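Local coordinates for DUF3829 domain-containing protein (Bacteroides thetaiotaomicron, PDB 3RH3), which is of unknown function, an all-alpha protein of the DUF3829-like family whose cell role has not been established, at residues M167-G172 / E200-A205; M178-Y181 / M187-V190. All blocks are in the same frame, centred on the assembly; numbering follows the deposited sequence.

Contact 1 of 2, residues M167-G172 / E200-A205; sequences MRKMSG and EKELKA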
loop_
_atom_site.group_PDB
_atom_site.type_symbol
_atom_site.label_atom_id
_atom_site.label_comp_id
_atom_site.label_asym_id
_atom_site.label_seq_id
_atom_site.Cartn_x
_atom_site.Cartn_y
_atom_site.Cartn_z
HETATM N N MSE A 167 2.700 -15.855 1.832
HETATM C CA MSE A 167 2.289 -14.849 2.818
HETATM C C MSE A 167 2.733 -13.465 2.391
HETATM O O MSE A 167 1.921 -12.547 2.428
HETATM C CB MSE A 167 2.819 -15.178 4.211
HETATM C CG MSE A 167 2.104 -16.321 4.845
HETATM SE SE MSE A 167 2.605 -16.608 6.705
HETATM C CE MSE A 167 4.091 -17.833 6.417
ATOM N N ARG A 168 4.000 -13.321 1.970
ATOM C CA ARG A 168 4.540 -12.071 1.445
ATOM C C ARG A 168 3.685 -11.536 0.266
ATOM O O ARG A 168 3.326 -10.366 0.273
ATOM C CB ARG A 168 5.995 -12.247 0.995
ATOM C CG ARG A 168 6.973 -12.347 2.131
ATOM C CD ARG A 168 8.412 -12.186 1.646
ATOM N NE ARG A 168 8.758 -10.811 1.249
ATOM C CZ ARG A 168 9.022 -9.817 2.097
ATOM N NH1 ARG A 168 8.946 -10.014 3.411
ATOM N NH2 ARG A 168 9.350 -8.615 1.639
ATOM N N LYS A 169 3.325 -12.373 -0.693
ATOM C CA LYS A 169 2.520 -11.917 -1.844
ATOM C C LYS A 169 1.098 -11.488 -1.424
ATOM O O LYS A 169 0.651 -10.418 -1.844
ATOM C CB LYS A 169 2.455 -12.956 -2.968
ATOM C CG LYS A 169 1.970 -12.325 -4.279
ATOM C CD LYS A 169 2.137 -13.192 -5.480
ATOM C CE LYS A 169 1.811 -12.394 -6.723
ATOM N NZ LYS A 169 2.248 -13.094 -7.963
HETATM N N MSE A 170 0.433 -12.265 -0.541
HETATM C CA MSE A 170 -0.918 -11.959 -0.044
HETATM C C MSE A 170 -0.932 -10.675 0.758
HETATM O O MSE A 170 -1.839 -9.872 0.562
HETATM C CB MSE A 170 -1.491 -13.120 0.760
HETATM C CG MSE A 170 -1.827 -14.310 -0.164
HETATM SE SE MSE A 170 -2.749 -15.703 0.771
HETATM C CE MSE A 170 -1.241 -16.663 1.417
ATOM N N SER A 171 0.136 -10.428 1.557
ATOM C CA SER A 171 0.297 -9.214 2.342
ATOM C C SER A 171 0.374 -8.010 1.430
ATOM O O SER A 171 -0.211 -6.977 1.745
ATOM C CB SER A 171 1.535 -9.300 3.230
ATOM O OG SER A 171 1.196 -10.109 4.342
ATOM N N GLY A 172 1.100 -8.149 0.323
ATOM C CA GLY A 172 1.211 -7.119 -0.701
ATOM C C GLY A 172 -0.135 -6.835 -1.344
ATOM O O GLY A 172 -0.527 -5.676 -1.490
ATOM N N GLU A 200 -8.037 -13.925 -3.865
ATOM C CA GLU A 200 -8.769 -15.189 -3.763
ATOM C C GLU A 200 -7.980 -16.298 -4.475
ATOM O O GLU A 200 -7.931 -17.421 -3.990
ATOM C CB GLU A 200 -10.196 -15.042 -4.346
ATOM C CG GLU A 200 -10.974 -16.335 -4.574
ATOM C CD GLU A 200 -11.790 -16.867 -3.411
ATOM O OE1 GLU A 200 -11.403 -16.631 -2.244
ATOM O OE2 GLU A 200 -12.804 -17.551 -3.673
ATOM N N LYS A 201 -7.378 -15.975 -5.611
ATOM C CA LYS A 201 -6.582 -16.904 -6.404
ATOM C C LYS A 201 -5.307 -17.283 -5.620
ATOM O O LYS A 201 -4.949 -18.457 -5.571
ATOM C CB LYS A 201 -6.233 -16.250 -7.762
ATOM C CG LYS A 201 -5.923 -17.211 -8.887
ATOM C CD LYS A 201 -5.608 -16.458 -10.185
ATOM N N GLU A 202 -4.661 -16.305 -4.978
ATOM C CA GLU A 202 -3.450 -16.518 -4.163
ATOM C C GLU A 202 -3.781 -17.369 -2.930
ATOM O O GLU A 202 -3.007 -18.246 -2.545
ATOM C CB GLU A 202 -2.840 -15.178 -3.710
ATOM C CG GLU A 202 -2.227 -14.335 -4.812
ATOM C CD GLU A 202 -1.969 -12.879 -4.462
ATOM O OE1 GLU A 202 -2.131 -12.500 -3.280
ATOM O OE2 GLU A 202 -1.582 -12.117 -5.375
ATOM N N LEU A 203 -4.945 -17.133 -2.344
ATOM C CA LEU A 203 -5.380 -17.844 -1.148
ATOM C C LEU A 203 -5.632 -19.336 -1.425
ATOM O O LEU A 203 -5.202 -20.167 -0.634
ATOM C CB LEU A 203 -6.632 -17.175 -0.574
ATOM C CG LEU A 203 -7.137 -17.671 0.774
ATOM C CD1 LEU A 203 -6.104 -17.437 1.865
ATOM C CD2 LEU A 203 -8.445 -16.985 1.129
ATOM N N LYS A 204 -6.320 -19.663 -2.528
ATOM C CA LYS A 204 -6.626 -21.045 -2.919
ATOM C C LYS A 204 -5.352 -21.799 -3.272
ATOM O O LYS A 204 -5.252 -22.995 -2.986
ATOM C CB LYS A 204 -7.630 -21.075 -4.082
ATOM C CG LYS A 204 -9.012 -20.622 -3.627
ATOM C CD LYS A 204 -10.103 -20.873 -4.656
ATOM C CE LYS A 204 -11.477 -20.691 -4.047
ATOM N NZ LYS A 204 -11.771 -21.703 -2.989
ATOM N N ALA A 205 -4.367 -21.097 -3.867
ATOM C CA ALA A 205 -3.070 -21.684 -4.199
ATOM C C ALA A 205 -2.293 -21.954 -2.912
ATOM O O ALA A 205 -1.776 -23.058 -2.743
ATOM C CB ALA A 205 -2.289 -20.768 -5.118
#
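Glu202 reaches from helix 189-207 to helix 161-181 and lays its carboxylate between Lys169 and Met170. The two helices form an antiparallel helical hairpin; here their axes run 10.0 Å apart at 161°. OE1 of Glu202 sits against the backbone of the opposite helix, 3.5 Å from CA of Met170. OE2 lies on the Lys169 side, 3.7 Å from CG of Lys169. It meets the methylene chain of the lysine, and the two side chains run at about a right angle to each other. The charged ends stay apart: NZ of Lys169 is 4.7 Å from OE2 of Glu202, so any attraction is probably electrostatic at a distance. Met170, a selenomethionine, lies alongside Glu202 with its chain pointing the opposite way, and its CG comes within 3.8 Å of CB of Glu202. With CG beside the backbone N (chi1 -70°) and the chain extended at the next bond (chi2 -173°), SE of Met170 stands 3.9 Å from both CA and CD1 of Leu203. Leu199 and Ala206 of helix 189-207 also touch Met170, so this side chain is buried.

In the next shell, Glu198 brings a like charge near OE2 of Glu202. No hydrogen bond joins the two segments directly, but Thr173 ties the glutamate tip to helix 161-181: its OG1 is hydrogen-bonded to both Glu202 OE1 and the carbonyl oxygen of Lys169.

Contact 2 of 2, residues M178-Y181 / M187-V190; sequences MNLY and MDGV. With EDO (1,2-ethanediol), chain E.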
loop_
_atom_site.group_PDB
_atom_site.type_symbol
_atom_site.label_atom_id
_atom_site.label_comp_id
_atom_site.label_asym_id
_atom_site.label_seq_id
_atom_site.Cartn_x
_atom_site.Cartn_y
_atom_site.Cartn_z
HETATM N N MSE A 178 -6.149 -2.130 0.500
HETATM C CA MSE A 178 -6.341 -1.086 1.508
HETATM C C MSE A 178 -6.046 0.276 0.904
HETATM O O MSE A 178 -6.795 1.220 1.148
HETATM C CB MSE A 178 -5.487 -1.355 2.752
HETATM C CG MSE A 178 -6.109 -2.462 3.635
HETATM SE SE MSE A 178 -7.746 -1.820 4.483
HETATM C CE MSE A 178 -6.912 -0.991 5.972
ATOM N N ASN A 179 -5.009 0.358 0.070
ATOM C CA ASN A 179 -4.657 1.591 -0.633
ATOM C C ASN A 179 -5.796 2.051 -1.552
ATOM O O ASN A 179 -6.127 3.238 -1.562
ATOM C CB ASN A 179 -3.367 1.420 -1.439
ATOM C CG ASN A 179 -2.858 2.710 -2.033
ATOM O OD1 ASN A 179 -2.829 3.758 -1.393
ATOM N ND2 ASN A 179 -2.514 2.683 -3.290
ATOM N N LEU A 180 -6.409 1.116 -2.283
ATOM C CA LEU A 180 -7.533 1.413 -3.171
ATOM C C LEU A 180 -8.767 1.818 -2.386
ATOM O O LEU A 180 -9.500 2.718 -2.806
ATOM C CB LEU A 180 -7.849 0.218 -4.084
ATOM C CG LEU A 180 -6.774 -0.060 -5.160
ATOM C CD1 LEU A 180 -6.875 -1.494 -5.689
ATOM C CD2 LEU A 180 -6.804 0.995 -6.270
ATOM N N TYR A 181 -8.990 1.167 -1.227
ATOM C CA TYR A 181 -10.113 1.494 -0.381
ATOM C C TYR A 181 -9.927 2.873 0.288
ATOM O O TYR A 181 -10.889 3.646 0.333
ATOM C CB TYR A 181 -10.331 0.408 0.677
ATOM C CG TYR A 181 -11.489 0.746 1.583
ATOM C CD1 TYR A 181 -12.808 0.552 1.165
ATOM C CD2 TYR A 181 -11.278 1.358 2.818
ATOM C CE1 TYR A 181 -13.877 1.005 1.925
ATOM C CE2 TYR A 181 -12.346 1.759 3.615
ATOM C CZ TYR A 181 -13.645 1.553 3.177
ATOM O OH TYR A 181 -14.690 2.007 3.941
HETATM N N MSE A 187 -13.352 5.904 -3.386
HETATM C CA MSE A 187 -13.122 4.461 -3.184
HETATM C C MSE A 187 -13.254 3.727 -4.543
HETATM O O MSE A 187 -14.265 3.845 -5.224
HETATM C CB MSE A 187 -14.129 3.924 -2.169
HETATM C CG MSE A 187 -13.790 2.523 -1.714
HETATM SE SE MSE A 187 -15.361 1.598 -1.215
HETATM C CE MSE A 187 -16.142 1.405 -3.017
ATOM N N ASP A 188 -12.198 3.078 -4.967
ATOM C CA ASP A 188 -12.131 2.456 -6.286
ATOM C C ASP A 188 -12.592 1.009 -6.241
ATOM O O ASP A 188 -11.762 0.102 -6.136
ATOM C CB ASP A 188 -10.682 2.571 -6.819
ATOM C CG ASP A 188 -10.537 2.431 -8.323
ATOM O OD1 ASP A 188 -11.462 1.863 -8.969
ATOM O OD2 ASP A 188 -9.485 2.849 -8.854
ATOM N N GLY A 189 -13.917 0.828 -6.368
ATOM C CA GLY A 189 -14.605 -0.453 -6.307
ATOM C C GLY A 189 -14.125 -1.522 -7.264
ATOM O O GLY A 189 -13.785 -2.631 -6.849
ATOM N N VAL A 190 -14.094 -1.184 -8.548
ATOM C CA VAL A 190 -13.722 -2.061 -9.641
ATOM C C VAL A 190 -12.278 -2.567 -9.445
ATOM O O VAL A 190 -12.038 -3.774 -9.577
ATOM C CB VAL A 190 -13.969 -1.349 -11.016
ATOM C CG1 VAL A 190 -13.039 -0.142 -11.236
ATOM C CG2 VAL A 190 -13.899 -2.326 -12.186
HETATM C C1 EDO E . -3.174 9.048 0.344
HETATM O O1 EDO E . -3.748 9.853 -0.697
HETATM C C2 EDO E . -2.132 8.065 -0.186
HETATM O O2 EDO E . -2.628 6.723 -0.048
#
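The Tyr181 ring meets the selenium of Met187, a selenomethionine, obliquely. This is a Met-aromatic contact. SE of Met187 lies 4.6 Å from the Tyr181 ring centroid and 65° off the ring normal. The nearest ring atom is CE1 of Tyr181, 3.5 Å from SE of Met187; CD1 of Tyr181 also meets CG of Met187 at 3.6 Å. Tyr181 CG is anti to the backbone N (chi1 179°), and although its CB points away from 187-190, the ring comes back to the methionine. Met236 and Ala239 of helix 216-240 and Met253 of helix 247-257 also pack on this tyrosine, and its OH is hydrogen-bonded to Ser246 N. Replacing Tyr181 by alanine is likely to leave the Met187 selenium without its aromatic neighbour and Ser246 N without the tyrosine OH.

The segments flank the turn of a helical hairpin, from the end of helix 161-181 to the start of helix 189-207, with Asp188 at the N-cap position. Asp188 N gives a weak but nearly straight hydrogen bond to Leu180 O (3.5 Å, 177°). CD2 of Leu180 approaches OD2 of Asp188 at 4.2 Å. A 1,2-ethanediol, probably from crystallisation, bonds weakly to OD1 of Asn179, which Ser133 OG also holds.

How the contacts relate
Both contacts join helix 161-181 to helix 189-207. Along the chain the order is 167-172, 178-181, 187-190, 200-205, so contact 2 falls within the span bracketed by contact 1. Contact 2 lies at the turn of the hairpin, with five residues between its segments. Contact 1 lies further along the two arms, where 27 residues separate its segments. Their centres are about 18 Å apart, and their nearest atoms about 7 Å, without touching. All four segments belong to the DUF3829-like C-terminal domain. Helix 216-240 packs against residues of both contacts, so the pair of helices is part of a larger helical bundle.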